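Local coordinates for stringent starvation protein A homolog (Haemophilus influenzae, PDB 3LYK) that probably forms an equimolar complex with the RNA polymerase holoenzyme, but not with the core enzyme, as a member of the GST superfamily, at the interface of chains A and B. Coordinates in Å, arbitrary orientation; residue numbers count along the deposited sequence, not the author numbering. Chains: chain A/B, Stringent starvation protein A homolog.

Contact 1: the interface of chains A and B. Residues chain A 64-67, 69-70; chain B 93, 96-97, 100-101.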
loop_
_atom_site.group_PDB
_atom_site.type_symbol
_atom_site.label_atom_id
_atom_site.label_comp_id
_atom_site.label_asym_id
_atom_site.label_seq_id
_atom_site.Cartn_x
_atom_site.Cartn_y
_atom_site.Cartn_z
ATOM N N VAL A 64 2.711 -8.899 -15.085
ATOM C CA VAL A 64 3.418 -7.657 -14.968
ATOM C C VAL A 64 3.046 -6.960 -13.649
ATOM O O VAL A 64 1.849 -6.790 -13.372
ATOM C CB VAL A 64 3.034 -6.702 -16.120
ATOM C CG1 VAL A 64 3.756 -5.376 -15.968
ATOM C CG2 VAL A 64 3.307 -7.357 -17.462
ATOM N N LEU A 65 4.044 -6.540 -12.866
ATOM C CA LEU A 65 3.800 -5.852 -11.600
ATOM C C LEU A 65 4.602 -4.590 -11.449
ATOM O O LEU A 65 5.753 -4.503 -11.901
ATOM C CB LEU A 65 4.110 -6.760 -10.408
ATOM C CG LEU A 65 3.325 -8.048 -10.176
ATOM C CD1 LEU A 65 3.823 -8.677 -8.896
ATOM C CD2 LEU A 65 1.798 -7.696 -10.080
ATOM N N PHE A 66 4.020 -3.599 -10.798
ATOM C CA PHE A 66 4.781 -2.433 -10.447
ATOM C C PHE A 66 4.390 -2.012 -9.073
ATOM O O PHE A 66 3.425 -2.569 -8.512
ATOM C CB PHE A 66 4.630 -1.297 -11.465
ATOM C CG PHE A 66 3.226 -1.100 -11.948
ATOM C CD1 PHE A 66 2.354 -0.250 -11.259
ATOM C CD2 PHE A 66 2.772 -1.776 -13.071
ATOM C CE1 PHE A 66 1.071 -0.058 -11.701
ATOM C CE2 PHE A 66 1.481 -1.595 -13.526
ATOM C CZ PHE A 66 0.627 -0.738 -12.834
ATOM N N ASN A 67 5.105 -1.023 -8.551
ATOM C CA ASN A 67 5.007 -0.593 -7.169
ATOM C C ASN A 67 5.755 -1.584 -6.272
ATOM O O ASN A 67 5.451 -2.784 -6.268
ATOM C CB ASN A 67 3.536 -0.400 -6.744
ATOM C CG ASN A 67 3.409 -0.053 -5.308
ATOM O OD1 ASN A 67 3.525 -0.931 -4.447
ATOM N ND2 ASN A 67 3.149 1.217 -5.014
ATOM N N ARG A 69 6.074 -2.255 -3.122
ATOM C CA ARG A 69 5.334 -2.960 -2.063
ATOM C C ARG A 69 4.568 -4.181 -2.598
ATOM O O ARG A 69 4.597 -5.268 -1.993
ATOM C CB ARG A 69 4.410 -1.976 -1.329
ATOM C CG ARG A 69 3.333 -2.631 -0.478
ATOM C CD ARG A 69 2.355 -1.535 0.083
ATOM N NE ARG A 69 1.554 -0.784 -0.909
ATOM C CZ ARG A 69 0.487 -1.262 -1.573
ATOM N NH1 ARG A 69 0.064 -2.527 -1.454
ATOM N NH2 ARG A 69 -0.149 -0.469 -2.402
ATOM N N ILE A 70 3.935 -4.027 -3.748
ATOM C CA ILE A 70 3.150 -5.108 -4.350
ATOM C C ILE A 70 4.082 -6.229 -4.868
ATOM O O ILE A 70 3.816 -7.424 -4.680
ATOM C CB ILE A 70 2.250 -4.543 -5.467
ATOM C CG1 ILE A 70 1.102 -3.741 -4.797
ATOM C CG2 ILE A 70 1.665 -5.639 -6.308
ATOM C CD1 ILE A 70 0.216 -2.956 -5.765
ATOM N N ALA B 93 -1.669 -10.927 -6.321
ATOM C CA ALA B 93 -0.904 -9.788 -6.842
ATOM C C ALA B 93 -1.749 -9.005 -7.857
ATOM O O ALA B 93 -1.746 -7.793 -7.856
ATOM C CB ALA B 93 0.414 -10.269 -7.520
ATOM N N ARG B 96 -4.218 -6.901 -5.918
ATOM C CA ARG B 96 -3.526 -5.780 -5.294
ATOM C C ARG B 96 -3.226 -4.672 -6.291
ATOM O O ARG B 96 -3.330 -3.466 -5.971
ATOM C CB ARG B 96 -2.226 -6.241 -4.601
ATOM C CG ARG B 96 -2.464 -6.952 -3.237
ATOM C CD ARG B 96 -1.188 -7.060 -2.453
ATOM N NE ARG B 96 -1.416 -7.784 -1.208
ATOM C CZ ARG B 96 -1.016 -9.037 -0.982
ATOM N NH1 ARG B 96 -0.347 -9.721 -1.927
ATOM N NH2 ARG B 96 -1.258 -9.603 0.204
ATOM N N LEU B 97 -2.789 -5.072 -7.486
ATOM C CA LEU B 97 -2.422 -4.083 -8.509
ATOM C C LEU B 97 -3.676 -3.333 -9.006
ATOM O O LEU B 97 -3.659 -2.112 -9.209
ATOM C CB LEU B 97 -1.717 -4.766 -9.679
ATOM C CG LEU B 97 -0.984 -3.753 -10.570
ATOM C CD1 LEU B 97 0.074 -3.023 -9.787
ATOM C CD2 LEU B 97 -0.360 -4.409 -11.812
ATOM N N LEU B 100 -4.628 -0.765 -6.346
ATOM C CA LEU B 100 -3.751 0.378 -6.418
ATOM C C LEU B 100 -4.172 1.293 -7.564
ATOM O O LEU B 100 -4.191 2.520 -7.397
ATOM C CB LEU B 100 -2.305 -0.050 -6.655
ATOM C CG LEU B 100 -1.351 1.113 -6.967
ATOM C CD1 LEU B 100 -1.157 1.951 -5.732
ATOM C CD2 LEU B 100 0.049 0.599 -7.450
ATOM N N ARG B 101 -4.484 0.701 -8.706
ATOM C CA ARG B 101 -4.844 1.472 -9.889
ATOM C C ARG B 101 -6.208 2.170 -9.743
ATOM O O ARG B 101 -6.369 3.319 -10.181
ATOM C CB ARG B 101 -4.847 0.592 -11.125
ATOM C CG ARG B 101 -3.411 0.169 -11.575
ATOM C CD ARG B 101 -3.433 -0.767 -12.754
ATOM N NE ARG B 101 -4.305 -0.251 -13.800
ATOM C CZ ARG B 101 -5.253 -0.953 -14.409
ATOM N NH1 ARG B 101 -5.427 -2.234 -14.120
ATOM N NH2 ARG B 101 -6.033 -0.373 -15.318
HETATM O O HOH W 1 1.274 -8.953 -4.322
#
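B:Leu97 is the plug of this GST-type subunit contact. Its CG lies anti to the backbone N (chi1 -164°), so the branched end projects from the helix and meets the side chain of A:Phe66 at about a right angle. CD1 sits over one face of the phenyl ring, toward its CD1/CE1 side, 3.8 Å from its centroid in a CH-pi contact, while CD2 touches the same face beside CE2 and CZ and packs 3.6 Å from the carbonyl O of A:Val64. A forked leucine suits this place because its two methyls can touch ring and strand backbone together. The ring is held in the crowded position between its own backbone N and carbonyl carbon (chi1 42°). Beside it, B:Leu100 CD2 touches A:Asn67 CB at 3.7 Å and also meets A:Ile70 CD1; the slim A:Ile70 tip lies along the helix backbone, 3.6 Å from B:Arg96 O. A:Asn67 caps the N-terminus of helix 68-78: OD1 accepts from the backbone N of A:Ile70 in the carbonyl plane at 3.2 Å, and asparagine suits because its short side chain offers an acceptor. The looser flank is polar. The extended B:Arg96 chain slides past A:Ile70 in the opposite direction, and its NH1 reaches A:Ile70 O only through a water, 3.0 Å from that nitrogen. In the fold, strand 63-66 and the first turn of helix 68-78 of chain A lie against helix 89-115 of chain B.

Contact 2: the interface of chains A and B. Residues chain A 89-90, 92-94; chain B 63, 74, 77-78.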
loop_
_atom_site.group_PDB
_atom_site.type_symbol
_atom_site.label_atom_id
_atom_site.label_comp_id
_atom_site.label_asym_id
_atom_site.label_seq_id
_atom_site.Cartn_x
_atom_site.Cartn_y
_atom_site.Cartn_z
ATOM N N PRO A 89 -1.354 -12.431 12.088
ATOM C CA PRO A 89 -1.975 -11.215 11.509
ATOM C C PRO A 89 -1.597 -9.919 12.239
ATOM O O PRO A 89 -1.291 -8.921 11.582
ATOM C CB PRO A 89 -3.499 -11.513 11.605
ATOM C CG PRO A 89 -3.547 -13.039 11.470
ATOM C CD PRO A 89 -2.349 -13.515 12.285
ATOM N N VAL A 90 -1.548 -9.942 13.563
ATOM C CA VAL A 90 -1.174 -8.738 14.331
ATOM C C VAL A 90 0.257 -8.280 13.971
ATOM O O VAL A 90 0.465 -7.110 13.614
ATOM C CB VAL A 90 -1.334 -8.907 15.900
ATOM C CG1 VAL A 90 -0.693 -7.731 16.632
ATOM C CG2 VAL A 90 -2.815 -8.986 16.304
ATOM N N ARG A 92 2.084 -9.000 11.337
ATOM C CA ARG A 92 2.162 -8.614 9.926
ATOM C C ARG A 92 1.652 -7.193 9.711
ATOM O O ARG A 92 2.196 -6.401 8.895
ATOM C CB ARG A 92 1.398 -9.624 9.072
ATOM C CG ARG A 92 2.038 -11.075 9.110
ATOM C CD ARG A 92 1.107 -12.131 8.490
ATOM N NE ARG A 92 0.649 -11.765 7.153
ATOM C CZ ARG A 92 1.358 -11.966 6.042
ATOM N NH1 ARG A 92 2.567 -12.512 6.117
ATOM N NH2 ARG A 92 0.879 -11.575 4.871
ATOM N N ALA A 93 0.578 -6.857 10.430
ATOM C CA ALA A 93 -0.041 -5.544 10.322
ATOM C C ALA A 93 0.890 -4.484 10.921
ATOM O O ALA A 93 1.072 -3.424 10.347
ATOM C CB ALA A 93 -1.455 -5.527 11.076
ATOM N N LYS A 94 1.455 -4.774 12.078
ATOM C CA LYS A 94 2.427 -3.866 12.691
ATOM C C LYS A 94 3.608 -3.579 11.745
ATOM O O LYS A 94 3.988 -2.426 11.553
ATOM C CB LYS A 94 2.864 -4.413 14.039
ATOM C CG LYS A 94 1.740 -4.287 15.068
ATOM C CD LYS A 94 2.037 -4.967 16.415
ATOM C CE LYS A 94 3.019 -4.181 17.238
ATOM N NZ LYS A 94 2.779 -4.504 18.681
ATOM N N LEU B 63 -3.554 -2.666 20.029
ATOM C CA LEU B 63 -3.164 -2.509 18.630
ATOM C C LEU B 63 -3.832 -1.281 18.033
ATOM O O LEU B 63 -5.062 -1.131 18.140
ATOM C CB LEU B 63 -3.546 -3.765 17.827
ATOM C CG LEU B 63 -3.293 -3.762 16.312
ATOM C CD1 LEU B 63 -1.795 -3.729 15.932
ATOM C CD2 LEU B 63 -4.006 -4.934 15.658
ATOM N N TYR B 74 -5.312 -6.848 7.302
ATOM C CA TYR B 74 -5.355 -7.367 8.664
ATOM C C TYR B 74 -6.652 -8.141 8.979
ATOM O O TYR B 74 -6.631 -9.248 9.576
ATOM C CB TYR B 74 -5.165 -6.204 9.645
ATOM C CG TYR B 74 -5.506 -6.557 11.100
ATOM C CD1 TYR B 74 -4.666 -7.395 11.852
ATOM C CD2 TYR B 74 -6.679 -6.069 11.712
ATOM C CE1 TYR B 74 -4.980 -7.750 13.197
ATOM C CE2 TYR B 74 -6.989 -6.413 13.020
ATOM C CZ TYR B 74 -6.136 -7.246 13.757
ATOM O OH TYR B 74 -6.431 -7.566 15.057
ATOM N N GLU B 77 -6.818 -11.448 7.027
ATOM C CA GLU B 77 -5.895 -12.439 7.630
ATOM C C GLU B 77 -6.368 -12.917 9.007
ATOM O O GLU B 77 -6.311 -14.105 9.320
ATOM C CB GLU B 77 -4.441 -11.901 7.696
ATOM C CG GLU B 77 -3.841 -11.637 6.294
ATOM C CD GLU B 77 -2.465 -10.916 6.301
ATOM O OE1 GLU B 77 -1.903 -10.602 7.388
ATOM O OE2 GLU B 77 -1.944 -10.671 5.199
ATOM N N ARG B 78 -6.828 -12.014 9.853
ATOM C CA ARG B 78 -7.256 -12.454 11.174
ATOM C C ARG B 78 -8.588 -13.251 11.147
ATOM O O ARG B 78 -8.742 -14.235 11.875
ATOM C CB ARG B 78 -7.417 -11.280 12.101
ATOM C CG ARG B 78 -7.855 -11.725 13.519
ATOM C CD ARG B 78 -7.606 -10.623 14.506
ATOM N NE ARG B 78 -8.266 -10.890 15.781
ATOM C CZ ARG B 78 -8.716 -9.946 16.623
ATOM N NH1 ARG B 78 -9.325 -10.306 17.759
ATOM N NH2 ARG B 78 -8.608 -8.640 16.338
HETATM O O HOH W 2 -2.268 -8.421 8.919
#
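B:Tyr74 and A:Ala93 form the apolar centre, where two helices of a GST-family subunit pair pack together. The tyrosine CG is anti to its backbone N (chi1 167°), which turns one edge of the ring (CD1, CE1) to helix 89-105 of chain A. A:Ala93 CB touches B:Tyr74 CD1 at 3.8 Å; so short a side chain lets this edge come close. A:Val90 runs beside the tyrosine, pointing the same way, with its CG2 4.0 Å from B:Tyr74 CE1. A:Pro89, first in its helix, where a missing backbone N-H costs nothing, presses its compact ring against the backbone of the opposite helix, CG lying 3.7 Å from B:Glu77 O. Farther along, B:Leu63 CD1 meets A:Lys94 CG obliquely at 3.7 Å; the methylene stem of a lysine can serve an apolar contact while its charged end lies further off. B:Arg78 stretches back along its own subunit, and its NH2 donates to B:Tyr74 OH at 2.7 Å, a bent bond that may help to fix the rotation of the ring. At the rim stands the salt bridge. A:Arg92, bent at chi3 (52°), grips B:Glu77 side-on: NE donates to OE1 at 2.8 Å and NH2 to OE2 at 3.0 Å. Both oxygens lie in or near the guanidinium plane, yet the nitrogens approach from above the carboxylate plane, the groups turned 53° apart. A water joins B:Glu77 OE1, 2.7 Å away, to the carbonyl O of A:Pro89.

About 20 Å separates the C-alpha centres of contact 1 and contact 2. Both use the same elements with the chains exchanged: strand 63-66 and helix 68-78 of one subunit against the long helix that begins at residue 89 of the other. Residue 93 takes part in each, from chain B in contact 1 and from chain A in contact 2. Because the interface is two-fold symmetric, each patch recurs with the chains swapped, so a mainly apolar plug and a salt-bridged rim are combined on both halves. This resembles the dimers of the GST superfamily, although the structure alone does not prove the state in solution.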